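Local coordinates for B-agarase (Saccharophagus degradans, PDB 4BQ2), which hydrolyses the beta-1,4 linkages of agarose as an exo-acting family 50 glycoside hydrolase, at residues A[466-469]-A[470-474]; A[585-588]-A[589-593]. All coordinates share one frame; numbering follows the deposited sequence.

Contact 1 (A[466-469]-A[470-474])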
ATOM      1  N   ALA A 466     -21.441  12.684  -2.608  1.00 15.37           N
ATOM      2  CA  ALA A 466     -21.479  11.428  -1.827  1.00 16.55           C
ATOM      3  C   ALA A 466     -22.760  10.674  -2.203  1.00 15.71           C
ATOM      4  O   ALA A 466     -22.718   9.472  -2.356  1.00 15.11           O
ATOM      5  CB  ALA A 466     -21.438  11.683  -0.320  1.00 15.29           C
ATOM      6  N   MET A 467     -23.875  11.397  -2.321  1.00 16.26           N
ATOM      7  CA  MET A 467     -25.159  10.815  -2.739  1.00 17.19           C
ATOM      8  C   MET A 467     -25.042  10.211  -4.161  1.00 17.15           C
ATOM      9  O   MET A 467     -25.469   9.072  -4.406  1.00 16.30           O
ATOM     10  CB  MET A 467     -26.252  11.900  -2.716  1.00 19.43           C
ATOM     11  CG  MET A 467     -26.781  12.239  -1.328  1.00 20.45           C
ATOM     12  SD  MET A 467     -27.687  10.896  -0.551  1.00 23.28           S
ATOM     13  CE  MET A 467     -29.240  10.932  -1.468  1.00 24.53           C
ATOM     14  N   GLU A 468     -24.444  10.961  -5.101  1.00 16.66           N
ATOM     15  CA  GLU A 468     -24.264  10.408  -6.444  1.00 18.23           C
ATOM     16  C   GLU A 468     -23.358   9.172  -6.411  1.00 16.03           C
ATOM     17  O   GLU A 468     -23.620   8.175  -7.092  1.00 14.53           O
ATOM     18  CB  GLU A 468     -23.788  11.468  -7.445  1.00 20.42           C
ATOM     19  CG  GLU A 468     -23.569  10.972  -8.869  1.00 23.51           C
ATOM     20  CD  GLU A 468     -24.864  10.531  -9.580  1.00 26.79           C
ATOM     21  OE1 GLU A 468     -25.975  10.761  -9.053  1.00 26.45           O
ATOM     22  OE2 GLU A 468     -24.751   9.902 -10.666  1.00 31.86           O
ATOM     23  N   THR A 469     -22.315   9.206  -5.591  1.00 14.98           N
ATOM     24  CA  THR A 469     -21.441   8.053  -5.476  1.00 15.83           C
ATOM     25  C   THR A 469     -22.203   6.809  -5.015  1.00 15.11           C
ATOM     26  O   THR A 469     -22.086   5.761  -5.625  1.00 15.73           O
ATOM     27  CB  THR A 469     -20.273   8.338  -4.518  1.00 16.56           C
ATOM     28  OG1 THR A 469     -19.552   9.454  -5.047  1.00 16.56           O
ATOM     29  CG2 THR A 469     -19.344   7.113  -4.378  1.00 16.97           C
ATOM     30  N   ALA A 470     -22.960   6.933  -3.928  1.00 14.08           N
ATOM     31  CA  ALA A 470     -23.729   5.802  -3.394  1.00 14.28           C
ATOM     32  C   ALA A 470     -24.793   5.356  -4.408  1.00 14.20           C
ATOM     33  O   ALA A 470     -25.079   4.165  -4.541  1.00 14.26           O
ATOM     34  CB  ALA A 470     -24.385   6.214  -2.058  1.00 13.69           C
ATOM     35  N   ARG A 471     -25.408   6.315  -5.096  1.00 15.20           N
ATOM     36  CA  ARG A 471     -26.373   5.968  -6.143  1.00 15.06           C
ATOM     37  C   ARG A 471     -25.788   5.030  -7.167  1.00 15.31           C
ATOM     38  O   ARG A 471     -26.408   4.005  -7.497  1.00 15.77           O
ATOM     39  CB  ARG A 471     -26.945   7.219  -6.821  1.00 16.99           C
ATOM     40  CG  ARG A 471     -28.078   6.890  -7.796  1.00 20.01           C
ATOM     41  CD  ARG A 471     -28.484   8.115  -8.635  1.00 21.84           C
ATOM     42  NE  ARG A 471     -27.469   8.369  -9.637  1.00 24.66           N
ATOM     43  CZ  ARG A 471     -27.328   7.652 -10.746  1.00 27.17           C
ATOM     44  NH1 ARG A 471     -28.178   6.667 -11.031  1.00 32.24           N
ATOM     45  NH2 ARG A 471     -26.361   7.922 -11.575  1.00 27.23           N
ATOM     46  N   VAL A 472     -24.579   5.346  -7.658  1.00 14.44           N
ATOM     47  CA  VAL A 472     -23.941   4.519  -8.686  1.00 14.74           C
ATOM     48  C   VAL A 472     -23.608   3.107  -8.139  1.00 14.63           C
ATOM     49  O   VAL A 472     -23.941   2.086  -8.755  1.00 14.27           O
ATOM     50  CB  VAL A 472     -22.674   5.188  -9.256  1.00 14.36           C
ATOM     51  CG1 VAL A 472     -21.919   4.226 -10.190  1.00 14.16           C
ATOM     52  CG2 VAL A 472     -23.074   6.392 -10.114  1.00 15.03           C
ATOM     53  N   VAL A 473     -22.968   3.045  -6.970  1.00 14.02           N
ATOM     54  CA  VAL A 473     -22.724   1.742  -6.323  1.00 13.62           C
ATOM     55  C   VAL A 473     -24.026   0.909  -6.173  1.00 13.92           C
ATOM     56  O   VAL A 473     -24.020  -0.286  -6.415  1.00 13.55           O
ATOM     57  CB  VAL A 473     -22.085   1.899  -4.924  1.00 14.27           C
ATOM     58  CG1 VAL A 473     -21.874   0.511  -4.310  1.00 13.97           C
ATOM     59  CG2 VAL A 473     -20.758   2.686  -4.985  1.00 12.91           C
ATOM     60  N   SER A 474     -25.120   1.547  -5.749  0.50 13.50           N
ATOM     61  CA  SER A 474     -26.380   0.827  -5.555  0.50 13.58           C
ATOM     62  C   SER A 474     -26.901   0.252  -6.879  0.50 14.53           C
ATOM     63  O   SER A 474     -27.402  -0.884  -6.937  0.50 14.53           O
ATOM     64  CB  SER A 474     -27.453   1.699  -4.903  0.50 13.02           C
ATOM     65  OG  SER A 474     -28.674   0.965  -4.805  0.50 11.49           O
TER
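Glu468 and Arg471, three residues apart on one helix, run side by side and join in a two-pronged salt bridge. The guanidinium presents its edge, NE and NH2 together, so that each carboxylate oxygen receives its own donor: NE meets OE1 at 2.9 Å and NH2 meets OE2 at 2.7 Å, both nearly straight. Both oxygens lie close to the guanidinium plane, but the two planes are turned 35° apart. NE comes to OE1 from above the carboxylate plane, and NH2 reaches OE2 on its syn side, though also tilted out of that plane. NH1 has a long, weak ion pair with Glu475. Both chains leave the backbone with CG anti to N, and a bend in each, at chi2 of Glu468 (66°) and chi3 of Arg471 (74°), folds the charged ends together. The setting is helix 460-477 of the catalytic module, where i to i+4 bonds satisfy the backbone: Ala466 O accepts from Ala470 N at 3.0 Å, Met467 O from Arg471 N at 2.8 Å, and Glu468 O from Val472 N at 3.0 Å. Thr469 O takes Val473 N in its carbonyl plane, at 3.2 Å. The hydroxyl of buried Thr469 lies beside its own backbone N, and its single proton can be shared between Arg465 O, one turn back and the stronger partner, and Trp436 O. Ala470 packs against Tyr593 of helix 565-593.

Contact 2 (A[585-588]-A[589-593]); sequences VVHG and AVEHY
One face of the His587 imidazole is approached by Glu591 CB, which sits 4.2 Å above the ring plane and is displaced toward the rim. The carboxylate of Glu591 comes to CE1 of the same ring, with OE1 3.5 Å away and the two planes 59° apart; ND1 is farther from OE1, at 4.0 Å, too long for a direct bond. The carboxylate could nonetheless favour a protonated imidazole. His592 turns the CD2 edge of its ring onto the face of Tyr593, 3.4 Å above the ring plane and over its centre, with Tyr593 CD2 in turn lying at the histidine edge. Glu591 extends from the helix with CG anti to the backbone N (chi1 177°) and an extended chain beyond it, which carries OE1 to a water that donates to it at 3.1 Å. The same water donates to Gly588 O at 2.6 Å. These residues form the last turns of the long helix 565-593, whose place is consistent with the outside of the (beta/alpha)8 barrel expected of a family 50 glycoside hydrolase. Gly588 O thus has two donors, the water and His592 N, the latter in the most bent of the i to i+4 bonds here (147°). On another side of the helix, Val586 CG1 and Val590 CG2 approach to 4.3 Å, one turn apart, and both valines pack on Ile488 of strand 483-488 and Tyr599 of strand 598-599. A glycerol, probably from the crystallisation liquor, lies beside His587.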
ATOM      1  N   VAL A 585     -21.933  12.211   6.650  1.00 19.29           N
ATOM      2  CA  VAL A 585     -22.402  12.405   5.274  1.00 18.20           C
ATOM      3  C   VAL A 585     -22.267  11.125   4.454  1.00 17.15           C
ATOM      4  O   VAL A 585     -23.198  10.750   3.726  1.00 14.93           O
ATOM      5  CB  VAL A 585     -21.675  13.570   4.571  1.00 18.60           C
ATOM      6  CG1 VAL A 585     -21.940  13.568   3.072  1.00 19.73           C
ATOM      7  CG2 VAL A 585     -22.135  14.879   5.156  1.00 17.71           C
ATOM      8  N   VAL A 586     -21.128  10.455   4.571  1.00 16.74           N
ATOM      9  CA  VAL A 586     -20.930   9.232   3.779  1.00 16.94           C
ATOM     10  C   VAL A 586     -21.881   8.118   4.207  1.00 16.75           C
ATOM     11  O   VAL A 586     -22.518   7.461   3.347  1.00 15.32           O
ATOM     12  CB  VAL A 586     -19.478   8.747   3.787  1.00 17.18           C
ATOM     13  CG1 VAL A 586     -19.358   7.343   3.182  1.00 16.84           C
ATOM     14  CG2 VAL A 586     -18.606   9.704   2.989  1.00 17.55           C
ATOM     15  N   HIS A 587     -21.993   7.911   5.513  1.00 16.01           N
ATOM     16  CA  HIS A 587     -22.910   6.904   6.014  1.00 18.44           C
ATOM     17  C   HIS A 587     -24.334   7.206   5.540  1.00 19.03           C
ATOM     18  O   HIS A 587     -25.044   6.300   5.106  1.00 18.40           O
ATOM     19  CB  HIS A 587     -22.874   6.806   7.534  1.00 19.76           C
ATOM     20  CG  HIS A 587     -23.956   5.948   8.085  1.00 20.25           C
ATOM     21  ND1 HIS A 587     -25.125   6.462   8.593  1.00 22.08           N
ATOM     22  CD2 HIS A 587     -24.064   4.602   8.170  1.00 21.75           C
ATOM     23  CE1 HIS A 587     -25.903   5.470   8.981  1.00 21.88           C
ATOM     24  NE2 HIS A 587     -25.291   4.332   8.720  1.00 22.70           N
ATOM     25  N   GLY A 588     -24.742   8.478   5.604  1.00 18.01           N
ATOM     26  CA  GLY A 588     -26.090   8.874   5.193  1.00 18.62           C
ATOM     27  C   GLY A 588     -26.383   8.530   3.740  1.00 18.42           C
ATOM     28  O   GLY A 588     -27.479   8.029   3.434  1.00 16.76           O
ATOM     29  N   ALA A 589     -25.413   8.811   2.849  1.00 17.08           N
ATOM     30  CA  ALA A 589     -25.535   8.462   1.443  1.00 16.98           C
ATOM     31  C   ALA A 589     -25.606   6.949   1.208  1.00 16.78           C
ATOM     32  O   ALA A 589     -26.461   6.493   0.454  1.00 16.43           O
ATOM     33  CB  ALA A 589     -24.409   9.092   0.609  1.00 18.61           C
ATOM     34  N   VAL A 590     -24.742   6.181   1.871  1.00 14.43           N
ATOM     35  CA  VAL A 590     -24.731   4.737   1.685  1.00 16.25           C
ATOM     36  C   VAL A 590     -26.064   4.186   2.181  1.00 16.58           C
ATOM     37  O   VAL A 590     -26.714   3.396   1.468  1.00 16.27           O
ATOM     38  CB  VAL A 590     -23.541   4.088   2.405  1.00 15.67           C
ATOM     39  CG1 VAL A 590     -23.669   2.556   2.440  1.00 15.78           C
ATOM     40  CG2 VAL A 590     -22.237   4.508   1.701  1.00 15.71           C
ATOM     41  N   GLU A 591     -26.481   4.654   3.365  1.00 15.30           N
ATOM     42  CA  GLU A 591     -27.738   4.166   3.963  1.00 17.73           C
ATOM     43  C   GLU A 591     -28.930   4.535   3.071  1.00 17.96           C
ATOM     44  O   GLU A 591     -29.879   3.770   2.924  1.00 18.58           O
ATOM     45  CB  GLU A 591     -27.920   4.776   5.347  1.00 18.33           C
ATOM     46  CG  GLU A 591     -29.214   4.408   6.049  1.00 21.98           C
ATOM     47  CD  GLU A 591     -29.292   5.059   7.423  1.00 23.83           C
ATOM     48  OE1 GLU A 591     -29.036   6.279   7.558  1.00 26.80           O
ATOM     49  OE2 GLU A 591     -29.536   4.317   8.378  1.00 26.99           O
ATOM     50  N   HIS A 592     -28.898   5.729   2.496  1.00 18.15           N
ATOM     51  CA  HIS A 592     -30.003   6.158   1.634  1.00 18.20           C
ATOM     52  C   HIS A 592     -30.295   5.193   0.452  1.00 18.38           C
ATOM     53  O   HIS A 592     -31.460   4.837   0.161  1.00 16.54           O
ATOM     54  CB  HIS A 592     -29.712   7.564   1.094  1.00 19.24           C
ATOM     55  CG  HIS A 592     -30.817   8.101   0.250  1.00 21.03           C
ATOM     56  ND1 HIS A 592     -31.923   8.723   0.788  1.00 22.63           N
ATOM     57  CD2 HIS A 592     -31.024   8.054  -1.087  1.00 21.73           C
ATOM     58  CE1 HIS A 592     -32.755   9.063  -0.189  1.00 23.27           C
ATOM     59  NE2 HIS A 592     -32.227   8.673  -1.336  1.00 22.63           N
ATOM     60  N   TYR A 593     -29.235   4.794  -0.248  1.00 17.56           N
ATOM     61  CA  TYR A 593     -29.384   4.013  -1.470  1.00 17.17           C
ATOM     62  C   TYR A 593     -29.221   2.543  -1.224  1.00 16.06           C
ATOM     63  O   TYR A 593     -29.682   1.738  -2.039  1.00 15.72           O
ATOM     64  CB  TYR A 593     -28.370   4.475  -2.525  1.00 15.68           C
ATOM     65  CG  TYR A 593     -28.741   5.806  -3.158  1.00 18.39           C
ATOM     66  CD1 TYR A 593     -29.773   5.869  -4.100  1.00 18.91           C
ATOM     67  CD2 TYR A 593     -28.075   6.980  -2.828  1.00 17.94           C
ATOM     68  CE1 TYR A 593     -30.113   7.066  -4.706  1.00 22.67           C
ATOM     69  CE2 TYR A 593     -28.416   8.189  -3.432  1.00 20.97           C
ATOM     70  CZ  TYR A 593     -29.431   8.218  -4.379  1.00 22.66           C
ATOM     71  OH  TYR A 593     -29.835   9.388  -5.000  1.00 27.65           O
TER
HETATM   72  O   HOH W   1     -29.510   8.123   5.097  1.00 21.40           O

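Overall arrangement
Contacts 1 and 2 illustrate how neighbouring helices pack against each other yet differ in outer chemistry. Helices 460-477 and 565-593 meet with the contact centres about 8 Å apart: Ala470 CB lies 3.3 Å from Ala589 O, Met467 touches His592 and Tyr593, and Ser474 OG probably hydrogen-bonds to Tyr593 O. Each contact is partly buried, but contact 2 includes exposed residues whereas contact 1 has none. Contact 1 pairs opposite charges directly, while contact 2 sets a carboxylate beside an imidazole and has one water linking that carboxylate to a backbone carbonyl. Toward the interior, 585-593 offers valines to strands, and 466-474 a threonine hydroxyl to Trp436 O as well as to its own helix.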